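PDB 1VE3: methyltransferase domain-containing protein from Pyrococcus horikoshii, which binds S-adenosylmethionine and is probably a methyltransferase that uses it as methyl donor, its substrate being unknown. Local coordinates for residues M33-C47 and L56-I68. Numbering follows the deposited sequence.
With SAM (S-adenosylmethionine), chain C.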
HETATM    1  N   MSE A  33     -15.606   8.063  -1.536  1.00 55.45           N
HETATM    2  CA  MSE A  33     -16.963   7.598  -1.303  1.00 57.23           C
HETATM    3  C   MSE A  33     -17.796   8.654  -0.595  1.00 54.77           C
HETATM    4  O   MSE A  33     -19.022   8.644  -0.672  1.00 54.40           O
HETATM    5  CB  MSE A  33     -16.941   6.297  -0.502  1.00 61.85           C
HETATM    6  CG  MSE A  33     -16.317   5.152  -1.280  1.00 69.65           C
HETATM    7 SE   MSE A  33     -16.930   5.130  -3.131  1.00 80.47          SE
HETATM    8  CE  MSE A  33     -15.380   5.893  -3.984  1.00 76.52           C
ATOM      9  N   LYS A  34     -17.123   9.574   0.082  1.00 52.52           N
ATOM     10  CA  LYS A  34     -17.804  10.637   0.796  1.00 52.47           C
ATOM     11  C   LYS A  34     -18.442  11.612  -0.186  1.00 52.18           C
ATOM     12  O   LYS A  34     -19.358  12.353   0.172  1.00 54.09           O
ATOM     13  CB  LYS A  34     -16.813  11.380   1.695  1.00 52.60           C
ATOM     14  CG  LYS A  34     -17.404  12.541   2.481  1.00 52.18           C
ATOM     15  CD  LYS A  34     -16.372  13.105   3.446  1.00 52.90           C
ATOM     16  CE  LYS A  34     -16.917  14.286   4.224  1.00 53.17           C
ATOM     17  NZ  LYS A  34     -15.944  14.776   5.245  1.00 52.45           N
ATOM     18  N   TYR A  35     -17.968  11.599  -1.428  1.00 49.47           N
ATOM     19  CA  TYR A  35     -18.492  12.506  -2.441  1.00 47.85           C
ATOM     20  C   TYR A  35     -18.985  11.798  -3.697  1.00 47.23           C
ATOM     21  O   TYR A  35     -19.329  12.439  -4.686  1.00 47.15           O
ATOM     22  CB  TYR A  35     -17.422  13.536  -2.803  1.00 46.05           C
ATOM     23  CG  TYR A  35     -16.993  14.390  -1.631  1.00 45.37           C
ATOM     24  CD1 TYR A  35     -17.891  15.252  -1.010  1.00 44.39           C
ATOM     25  CD2 TYR A  35     -15.691  14.331  -1.140  1.00 44.91           C
ATOM     26  CE1 TYR A  35     -17.504  16.038   0.071  1.00 44.46           C
ATOM     27  CE2 TYR A  35     -15.294  15.113  -0.060  1.00 45.26           C
ATOM     28  CZ  TYR A  35     -16.206  15.964   0.540  1.00 45.01           C
ATOM     29  OH  TYR A  35     -15.816  16.745   1.604  1.00 45.90           O
HETATM   30  N   MSE A  36     -19.020  10.473  -3.653  1.00 47.32           N
HETATM   31  CA  MSE A  36     -19.479   9.694  -4.796  1.00 48.40           C
HETATM   32  C   MSE A  36     -20.553   8.711  -4.356  1.00 49.88           C
HETATM   33  O   MSE A  36     -20.524   7.532  -4.714  1.00 50.21           O
HETATM   34  CB  MSE A  36     -18.307   8.943  -5.433  1.00 46.50           C
HETATM   35  CG  MSE A  36     -17.258   9.854  -6.060  1.00 45.92           C
HETATM   36 SE   MSE A  36     -15.745   8.899  -6.820  1.00 44.22          SE
HETATM   37  CE  MSE A  36     -16.543   8.292  -8.462  1.00 39.25           C
ATOM     38  N   LYS A  37     -21.500   9.207  -3.568  1.00 51.71           N
ATOM     39  CA  LYS A  37     -22.586   8.375  -3.071  1.00 52.73           C
ATOM     40  C   LYS A  37     -23.445   7.855  -4.217  1.00 52.22           C
ATOM     41  O   LYS A  37     -23.773   6.670  -4.260  1.00 53.61           O
ATOM     42  CB  LYS A  37     -23.432   9.167  -2.073  1.00 54.58           C
ATOM     43  CG  LYS A  37     -22.684   9.519  -0.789  1.00 55.75           C
ATOM     44  CD  LYS A  37     -23.566  10.298   0.176  1.00 58.55           C
ATOM     45  CE  LYS A  37     -22.893  10.488   1.529  1.00 60.56           C
ATOM     46  NZ  LYS A  37     -21.602  11.230   1.440  1.00 60.30           N
ATOM     47  N   LYS A  38     -23.800   8.730  -5.152  1.00 51.83           N
ATOM     48  CA  LYS A  38     -24.610   8.312  -6.293  1.00 51.31           C
ATOM     49  C   LYS A  38     -23.738   7.687  -7.377  1.00 50.94           C
ATOM     50  O   LYS A  38     -22.816   8.323  -7.888  1.00 51.12           O
ATOM     51  CB  LYS A  38     -25.371   9.501  -6.883  1.00 52.86           C
ATOM     52  CG  LYS A  38     -26.286   9.120  -8.041  1.00 52.88           C
ATOM     53  CD  LYS A  38     -27.152  10.286  -8.491  1.00 54.75           C
ATOM     54  CE  LYS A  38     -28.243   9.817  -9.450  1.00 55.58           C
ATOM     55  NZ  LYS A  38     -29.166  10.910  -9.876  1.00 55.26           N
ATOM     56  N   ARG A  39     -24.031   6.440  -7.729  1.00 49.25           N
ATOM     57  CA  ARG A  39     -23.263   5.748  -8.754  1.00 49.18           C
ATOM     58  C   ARG A  39     -23.537   6.394 -10.098  1.00 48.33           C
ATOM     59  O   ARG A  39     -24.551   7.073 -10.268  1.00 49.21           O
ATOM     60  CB  ARG A  39     -23.643   4.262  -8.812  1.00 48.48           C
ATOM     61  CG  ARG A  39     -23.645   3.565  -7.457  1.00 50.70           C
ATOM     62  CD  ARG A  39     -22.341   3.771  -6.714  1.00 51.11           C
ATOM     63  NE  ARG A  39     -22.401   3.251  -5.352  1.00 54.17           N
ATOM     64  CZ  ARG A  39     -21.469   3.461  -4.427  1.00 54.24           C
ATOM     65  NH1 ARG A  39     -20.396   4.184  -4.714  1.00 56.46           N
ATOM     66  NH2 ARG A  39     -21.613   2.957  -3.211  1.00 55.05           N
ATOM     67  N   GLY A  40     -22.631   6.180 -11.049  1.00 46.38           N
ATOM     68  CA  GLY A  40     -22.797   6.750 -12.370  1.00 45.45           C
ATOM     69  C   GLY A  40     -21.651   6.407 -13.300  1.00 44.58           C
ATOM     70  O   GLY A  40     -20.904   5.458 -13.060  1.00 46.25           O
ATOM     71  N   LYS A  41     -21.506   7.183 -14.367  1.00 44.05           N
ATOM     72  CA  LYS A  41     -20.447   6.960 -15.346  1.00 43.08           C
ATOM     73  C   LYS A  41     -19.206   7.762 -14.937  1.00 42.80           C
ATOM     74  O   LYS A  41     -19.252   8.992 -14.839  1.00 41.70           O
ATOM     75  CB  LYS A  41     -20.939   7.395 -16.724  1.00 43.68           C
ATOM     76  CG  LYS A  41     -20.184   6.798 -17.885  1.00 46.85           C
ATOM     77  CD  LYS A  41     -21.015   6.906 -19.154  1.00 48.95           C
ATOM     78  CE  LYS A  41     -20.366   6.174 -20.316  1.00 49.87           C
ATOM     79  NZ  LYS A  41     -21.304   6.069 -21.469  1.00 50.54           N
ATOM     80  N   VAL A  42     -18.098   7.064 -14.702  1.00 41.42           N
ATOM     81  CA  VAL A  42     -16.866   7.719 -14.277  1.00 39.81           C
ATOM     82  C   VAL A  42     -15.732   7.674 -15.299  1.00 38.33           C
ATOM     83  O   VAL A  42     -15.539   6.671 -15.986  1.00 36.41           O
ATOM     84  CB  VAL A  42     -16.338   7.098 -12.964  1.00 41.09           C
ATOM     85  CG1 VAL A  42     -15.153   7.897 -12.449  1.00 42.44           C
ATOM     86  CG2 VAL A  42     -17.447   7.050 -11.926  1.00 41.25           C
ATOM     87  N   LEU A  43     -14.989   8.773 -15.392  1.00 36.23           N
ATOM     88  CA  LEU A  43     -13.844   8.851 -16.294  1.00 35.67           C
ATOM     89  C   LEU A  43     -12.570   8.988 -15.456  1.00 35.94           C
ATOM     90  O   LEU A  43     -12.411   9.951 -14.698  1.00 35.18           O
ATOM     91  CB  LEU A  43     -13.960  10.053 -17.235  1.00 32.26           C
ATOM     92  CG  LEU A  43     -12.679  10.324 -18.045  1.00 34.37           C
ATOM     93  CD1 LEU A  43     -12.443   9.180 -19.009  1.00 34.09           C
ATOM     94  CD2 LEU A  43     -12.794  11.647 -18.807  1.00 33.62           C
ATOM     95  N   ASP A  44     -11.674   8.013 -15.581  1.00 35.80           N
ATOM     96  CA  ASP A  44     -10.409   8.035 -14.849  1.00 36.01           C
ATOM     97  C   ASP A  44      -9.373   8.661 -15.788  1.00 34.22           C
ATOM     98  O   ASP A  44      -8.716   7.963 -16.561  1.00 34.80           O
ATOM     99  CB  ASP A  44      -9.985   6.606 -14.470  1.00 35.32           C
ATOM    100  CG  ASP A  44      -8.847   6.581 -13.463  1.00 36.74           C
ATOM    101  OD1 ASP A  44      -8.252   7.649 -13.210  1.00 34.52           O
ATOM    102  OD2 ASP A  44      -8.541   5.492 -12.926  1.00 38.19           O
ATOM    103  N   LEU A  45      -9.243   9.980 -15.721  1.00 32.63           N
ATOM    104  CA  LEU A  45      -8.319  10.704 -16.584  1.00 31.13           C
ATOM    105  C   LEU A  45      -6.875  10.532 -16.104  1.00 29.89           C
ATOM    106  O   LEU A  45      -6.546  10.843 -14.949  1.00 30.45           O
ATOM    107  CB  LEU A  45      -8.717  12.184 -16.627  1.00 29.93           C
ATOM    108  CG  LEU A  45      -8.176  13.013 -17.796  1.00 28.82           C
ATOM    109  CD1 LEU A  45      -8.437  12.293 -19.111  1.00 29.56           C
ATOM    110  CD2 LEU A  45      -8.844  14.375 -17.792  1.00 30.58           C
ATOM    111  N   ALA A  46      -6.018  10.054 -17.007  1.00 27.34           N
ATOM    112  CA  ALA A  46      -4.618   9.774 -16.682  1.00 27.19           C
ATOM    113  C   ALA A  46      -4.682   8.667 -15.620  1.00 26.80           C
ATOM    114  O   ALA A  46      -4.182   8.827 -14.507  1.00 22.88           O
ATOM    115  CB  ALA A  46      -3.927  11.038 -16.119  1.00 23.68           C
ATOM    116  N   CYS A  47      -5.314   7.548 -15.989  1.00 26.92           N
ATOM    117  CA  CYS A  47      -5.519   6.411 -15.084  1.00 28.72           C
ATOM    118  C   CYS A  47      -4.309   5.561 -14.694  1.00 28.00           C
ATOM    119  O   CYS A  47      -4.396   4.754 -13.764  1.00 26.10           O
ATOM    120  CB  CYS A  47      -6.587   5.477 -15.663  1.00 28.67           C
ATOM    121  SG  CYS A  47      -6.150   4.771 -17.271  1.00 31.67           S
ATOM    122  N   LEU A  56     -13.318   1.751  -8.131  1.00 44.21           N
ATOM    123  CA  LEU A  56     -14.644   2.313  -8.376  1.00 46.18           C
ATOM    124  C   LEU A  56     -15.579   1.280  -8.985  1.00 46.52           C
ATOM    125  O   LEU A  56     -16.759   1.220  -8.639  1.00 45.90           O
ATOM    126  CB  LEU A  56     -14.563   3.535  -9.299  1.00 46.31           C
ATOM    127  CG  LEU A  56     -13.967   4.829  -8.728  1.00 47.09           C
ATOM    128  CD1 LEU A  56     -14.189   5.969  -9.724  1.00 47.85           C
ATOM    129  CD2 LEU A  56     -14.628   5.164  -7.397  1.00 45.85           C
ATOM    130  N   GLU A  57     -15.049   0.472  -9.896  1.00 47.12           N
ATOM    131  CA  GLU A  57     -15.841  -0.567 -10.541  1.00 49.62           C
ATOM    132  C   GLU A  57     -16.434  -1.529  -9.513  1.00 50.62           C
ATOM    133  O   GLU A  57     -17.551  -2.012  -9.685  1.00 52.09           O
ATOM    134  CB  GLU A  57     -14.985  -1.359 -11.527  1.00 49.88           C
ATOM    135  CG  GLU A  57     -15.723  -2.535 -12.149  1.00 51.42           C
ATOM    136  CD  GLU A  57     -14.790  -3.512 -12.828  1.00 51.92           C
ATOM    137  OE1 GLU A  57     -13.880  -4.030 -12.147  1.00 52.40           O
ATOM    138  OE2 GLU A  57     -14.967  -3.768 -14.038  1.00 53.66           O
ATOM    139  N   ASP A  58     -15.691  -1.808  -8.446  1.00 51.43           N
ATOM    140  CA  ASP A  58     -16.173  -2.720  -7.411  1.00 52.23           C
ATOM    141  C   ASP A  58     -17.225  -2.061  -6.529  1.00 52.34           C
ATOM    142  O   ASP A  58     -17.982  -2.741  -5.835  1.00 52.31           O
ATOM    143  CB  ASP A  58     -15.017  -3.214  -6.539  1.00 52.55           C
ATOM    144  CG  ASP A  58     -13.925  -3.886  -7.344  1.00 53.78           C
ATOM    145  OD1 ASP A  58     -14.237  -4.467  -8.408  1.00 53.39           O
ATOM    146  OD2 ASP A  58     -12.755  -3.843  -6.906  1.00 55.50           O
ATOM    147  N   TYR A  59     -17.262  -0.734  -6.548  1.00 52.68           N
ATOM    148  CA  TYR A  59     -18.230   0.010  -5.757  1.00 52.68           C
ATOM    149  C   TYR A  59     -19.506   0.245  -6.557  1.00 51.47           C
ATOM    150  O   TYR A  59     -20.404   0.971  -6.125  1.00 50.60           O
ATOM    151  CB  TYR A  59     -17.632   1.343  -5.310  1.00 54.72           C
ATOM    152  CG  TYR A  59     -16.926   1.274  -3.978  1.00 57.85           C
ATOM    153  CD1 TYR A  59     -17.650   1.169  -2.790  1.00 58.79           C
ATOM    154  CD2 TYR A  59     -15.539   1.320  -3.899  1.00 58.94           C
ATOM    155  CE1 TYR A  59     -17.010   1.117  -1.558  1.00 61.11           C
ATOM    156  CE2 TYR A  59     -14.885   1.268  -2.673  1.00 61.44           C
ATOM    157  CZ  TYR A  59     -15.626   1.168  -1.505  1.00 62.61           C
ATOM    158  OH  TYR A  59     -14.983   1.139  -0.284  1.00 62.91           O
ATOM    159  N   GLY A  60     -19.575  -0.374  -7.730  1.00 49.56           N
ATOM    160  CA  GLY A  60     -20.751  -0.239  -8.566  1.00 50.44           C
ATOM    161  C   GLY A  60     -20.772   0.970  -9.482  1.00 50.13           C
ATOM    162  O   GLY A  60     -21.803   1.626  -9.613  1.00 51.16           O
ATOM    163  N   PHE A  61     -19.640   1.271 -10.111  1.00 48.87           N
ATOM    164  CA  PHE A  61     -19.550   2.397 -11.035  1.00 47.16           C
ATOM    165  C   PHE A  61     -19.200   1.894 -12.428  1.00 47.67           C
ATOM    166  O   PHE A  61     -18.525   0.876 -12.577  1.00 48.18           O
ATOM    167  CB  PHE A  61     -18.471   3.381 -10.582  1.00 45.80           C
ATOM    168  CG  PHE A  61     -18.887   4.268  -9.451  1.00 44.87           C
ATOM    169  CD1 PHE A  61     -19.608   5.431  -9.693  1.00 43.85           C
ATOM    170  CD2 PHE A  61     -18.555   3.946  -8.140  1.00 44.73           C
ATOM    171  CE1 PHE A  61     -19.992   6.262  -8.649  1.00 43.16           C
ATOM    172  CE2 PHE A  61     -18.933   4.768  -7.088  1.00 44.50           C
ATOM    173  CZ  PHE A  61     -19.655   5.931  -7.341  1.00 44.99           C
ATOM    174  N   GLU A  62     -19.672   2.605 -13.446  1.00 47.97           N
ATOM    175  CA  GLU A  62     -19.379   2.261 -14.833  1.00 47.82           C
ATOM    176  C   GLU A  62     -18.112   3.062 -15.123  1.00 47.44           C
ATOM    177  O   GLU A  62     -18.161   4.293 -15.233  1.00 47.23           O
ATOM    178  CB  GLU A  62     -20.529   2.709 -15.738  1.00 47.16           C
ATOM    179  CG  GLU A  62     -20.349   2.346 -17.199  1.00 49.98           C
ATOM    180  CD  GLU A  62     -21.506   2.809 -18.059  1.00 50.63           C
ATOM    181  OE1 GLU A  62     -21.444   2.616 -19.292  1.00 50.68           O
ATOM    182  OE2 GLU A  62     -22.476   3.366 -17.503  1.00 50.58           O
ATOM    183  N   VAL A  63     -16.984   2.368 -15.255  1.00 45.55           N
ATOM    184  CA  VAL A  63     -15.703   3.044 -15.443  1.00 43.30           C
ATOM    185  C   VAL A  63     -14.995   3.005 -16.790  1.00 42.45           C
ATOM    186  O   VAL A  63     -14.952   1.979 -17.470  1.00 43.49           O
ATOM    187  CB  VAL A  63     -14.691   2.556 -14.380  1.00 41.86           C
ATOM    188  CG1 VAL A  63     -13.417   3.380 -14.451  1.00 41.40           C
ATOM    189  CG2 VAL A  63     -15.317   2.639 -13.003  1.00 40.44           C
ATOM    190  N   VAL A  64     -14.418   4.146 -17.149  1.00 40.39           N
ATOM    191  CA  VAL A  64     -13.650   4.290 -18.376  1.00 40.94           C
ATOM    192  C   VAL A  64     -12.309   4.913 -17.995  1.00 39.84           C
ATOM    193  O   VAL A  64     -12.262   5.989 -17.392  1.00 40.58           O
ATOM    194  CB  VAL A  64     -14.343   5.217 -19.381  1.00 41.53           C
ATOM    195  CG1 VAL A  64     -13.531   5.279 -20.658  1.00 43.17           C
ATOM    196  CG2 VAL A  64     -15.754   4.717 -19.662  1.00 46.03           C
ATOM    197  N   GLY A  65     -11.221   4.230 -18.337  1.00 38.21           N
ATOM    198  CA  GLY A  65      -9.901   4.738 -18.011  1.00 36.55           C
ATOM    199  C   GLY A  65      -9.138   5.213 -19.231  1.00 34.64           C
ATOM    200  O   GLY A  65      -9.034   4.491 -20.225  1.00 33.48           O
ATOM    201  N   VAL A  66      -8.588   6.421 -19.149  1.00 32.09           N
ATOM    202  CA  VAL A  66      -7.835   7.009 -20.253  1.00 32.28           C
ATOM    203  C   VAL A  66      -6.426   7.457 -19.841  1.00 30.98           C
ATOM    204  O   VAL A  66      -6.259   8.135 -18.838  1.00 30.59           O
ATOM    205  CB  VAL A  66      -8.590   8.241 -20.828  1.00 32.35           C
ATOM    206  CG1 VAL A  66      -7.777   8.891 -21.948  1.00 30.48           C
ATOM    207  CG2 VAL A  66      -9.963   7.816 -21.338  1.00 32.81           C
ATOM    208  N   ASP A  67      -5.419   7.081 -20.623  1.00 30.62           N
ATOM    209  CA  ASP A  67      -4.036   7.472 -20.340  1.00 30.09           C
ATOM    210  C   ASP A  67      -3.302   7.594 -21.671  1.00 29.64           C
ATOM    211  O   ASP A  67      -3.637   6.903 -22.635  1.00 29.02           O
ATOM    212  CB  ASP A  67      -3.342   6.442 -19.440  1.00 27.37           C
ATOM    213  CG  ASP A  67      -2.072   6.994 -18.782  1.00 30.00           C
ATOM    214  OD1 ASP A  67      -1.068   7.234 -19.485  1.00 26.88           O
ATOM    215  OD2 ASP A  67      -2.081   7.189 -17.547  1.00 30.84           O
ATOM    216  N   ILE A  68      -2.316   8.484 -21.716  1.00 29.09           N
ATOM    217  CA  ILE A  68      -1.548   8.740 -22.928  1.00 31.43           C
ATOM    218  C   ILE A  68      -0.443   7.712 -23.172  1.00 32.71           C
ATOM    219  O   ILE A  68       0.086   7.608 -24.274  1.00 33.57           O
ATOM    220  CB  ILE A  68      -0.904  10.148 -22.878  1.00 32.07           C
ATOM    221  CG1 ILE A  68      -0.459  10.571 -24.280  1.00 32.86           C
ATOM    222  CG2 ILE A  68       0.309  10.136 -21.938  1.00 33.05           C
ATOM    223  CD1 ILE A  68       0.264  11.893 -24.326  1.00 36.97           C
TER
HETATM  224  N   SAM C 302      -4.140   8.413 -11.846  1.00 30.04           N
HETATM  225  CA  SAM C 302      -2.934   7.539 -11.769  1.00 31.39           C
HETATM  226  C   SAM C 302      -2.859   6.895 -10.387  1.00 32.52           C
HETATM  227  O   SAM C 302      -2.482   5.719 -10.308  1.00 33.99           O
HETATM  228  OXT SAM C 302      -3.195   7.644  -9.417  1.00 30.23           O
HETATM  229  CB  SAM C 302      -1.728   8.398 -11.980  1.00 31.94           C
HETATM  230  CG  SAM C 302      -0.580   7.677 -12.489  1.00 30.17           C
HETATM  231  SD  SAM C 302       0.917   8.709 -12.749  1.00 30.17           S
HETATM  232  CE  SAM C 302       1.333   9.320 -11.240  1.00 27.33           C
HETATM  233  C5' SAM C 302       0.408   9.973 -13.924  1.00 25.73           C
HETATM  234  C4' SAM C 302      -0.128   9.474 -15.363  1.00 23.98           C
HETATM  235  O4' SAM C 302      -0.504  10.643 -16.171  1.00 23.29           O
HETATM  236  C3' SAM C 302       0.942   8.813 -16.219  1.00 23.85           C
HETATM  237  O3' SAM C 302       0.370   7.412 -16.214  1.00 27.01           O
HETATM  238  C2' SAM C 302       0.851   9.285 -17.630  1.00 24.95           C
HETATM  239  O2' SAM C 302       0.947   8.452 -18.743  1.00 26.57           O
HETATM  240  C1' SAM C 302      -0.427  10.196 -17.507  1.00 22.86           C
HETATM  241  N9  SAM C 302      -0.405  11.330 -18.440  1.00 25.14           N
HETATM  242  C8  SAM C 302       0.543  12.322 -18.692  1.00 25.82           C
HETATM  243  N7  SAM C 302       0.182  13.175 -19.619  1.00 24.82           N
HETATM  244  C5  SAM C 302      -1.049  12.747 -20.010  1.00 26.80           C
HETATM  245  C6  SAM C 302      -2.027  13.216 -20.992  1.00 25.10           C
HETATM  246  N6  SAM C 302      -1.813  14.296 -21.762  1.00 24.75           N
HETATM  247  N1  SAM C 302      -3.243  12.516 -21.148  1.00 26.53           N
HETATM  248  C2  SAM C 302      -3.496  11.407 -20.381  1.00 25.85           C
HETATM  249  N3  SAM C 302      -2.657  10.889 -19.442  1.00 25.42           N
HETATM  250  C4  SAM C 302      -1.440  11.600 -19.293  1.00 24.20           C
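Phe61 is gripped on both faces by side chains of 33-47: Met36 CE lies over one, 4.2 Å from the ring centroid, and Arg39 CD over the opposite one, 3.7 Å from it. Val42 CG2 adds a third contact, 3.5 Å from Phe61 CD1. Exchanging this phenylalanine for an alanine would probably open a gap between Met36 and Arg39 and set the arginine chain free to turn. Beside it, the selenium of selenomethionine Met33 sits over the centre of the Tyr59 ring, a Met-aromatic contact; bends at chi2 (-43°) and chi3 (103°) bring its CE round to Leu56 CD2, 3.6 Å away. Leu56 CD1 is pressed tightly against Val42 CG1.

Behind these side chains, Gly60 ends helix 51-58 in a Schellman motif, which turns the chain into strand 62-67. That strand pairs in parallel with 41-45, from Glu62 N bonding to Gly40 O through to Val66 N on Asp44 O. Where the strands end, Val66 O accepts hydrogen bonds from Cys47 N (3.1 Å) and, weakly, from Ala46 N. The two strand ends thus reach S-adenosylmethionine together: Ala46 O accepts a hydrogen bond from its amino N at 2.7 Å, while Asp67 takes O2' on OD1 and O3' on OD2 (2.8 Å), the acidic ribose grip familiar from Rossmann-like methyltransferases. Gly48 N and Ser69 N also bond this carboxylate and should hold it in place.

Strands 41-45 and 62-67 with helix 51-58 form a beta-alpha-beta unit, packed by Met33, Met36 and Arg39 from helix 19-34 and the turn after it; helix 70-82 touches Cys47 and Asp67, and strands 104-110 and 88-91 flank the pair.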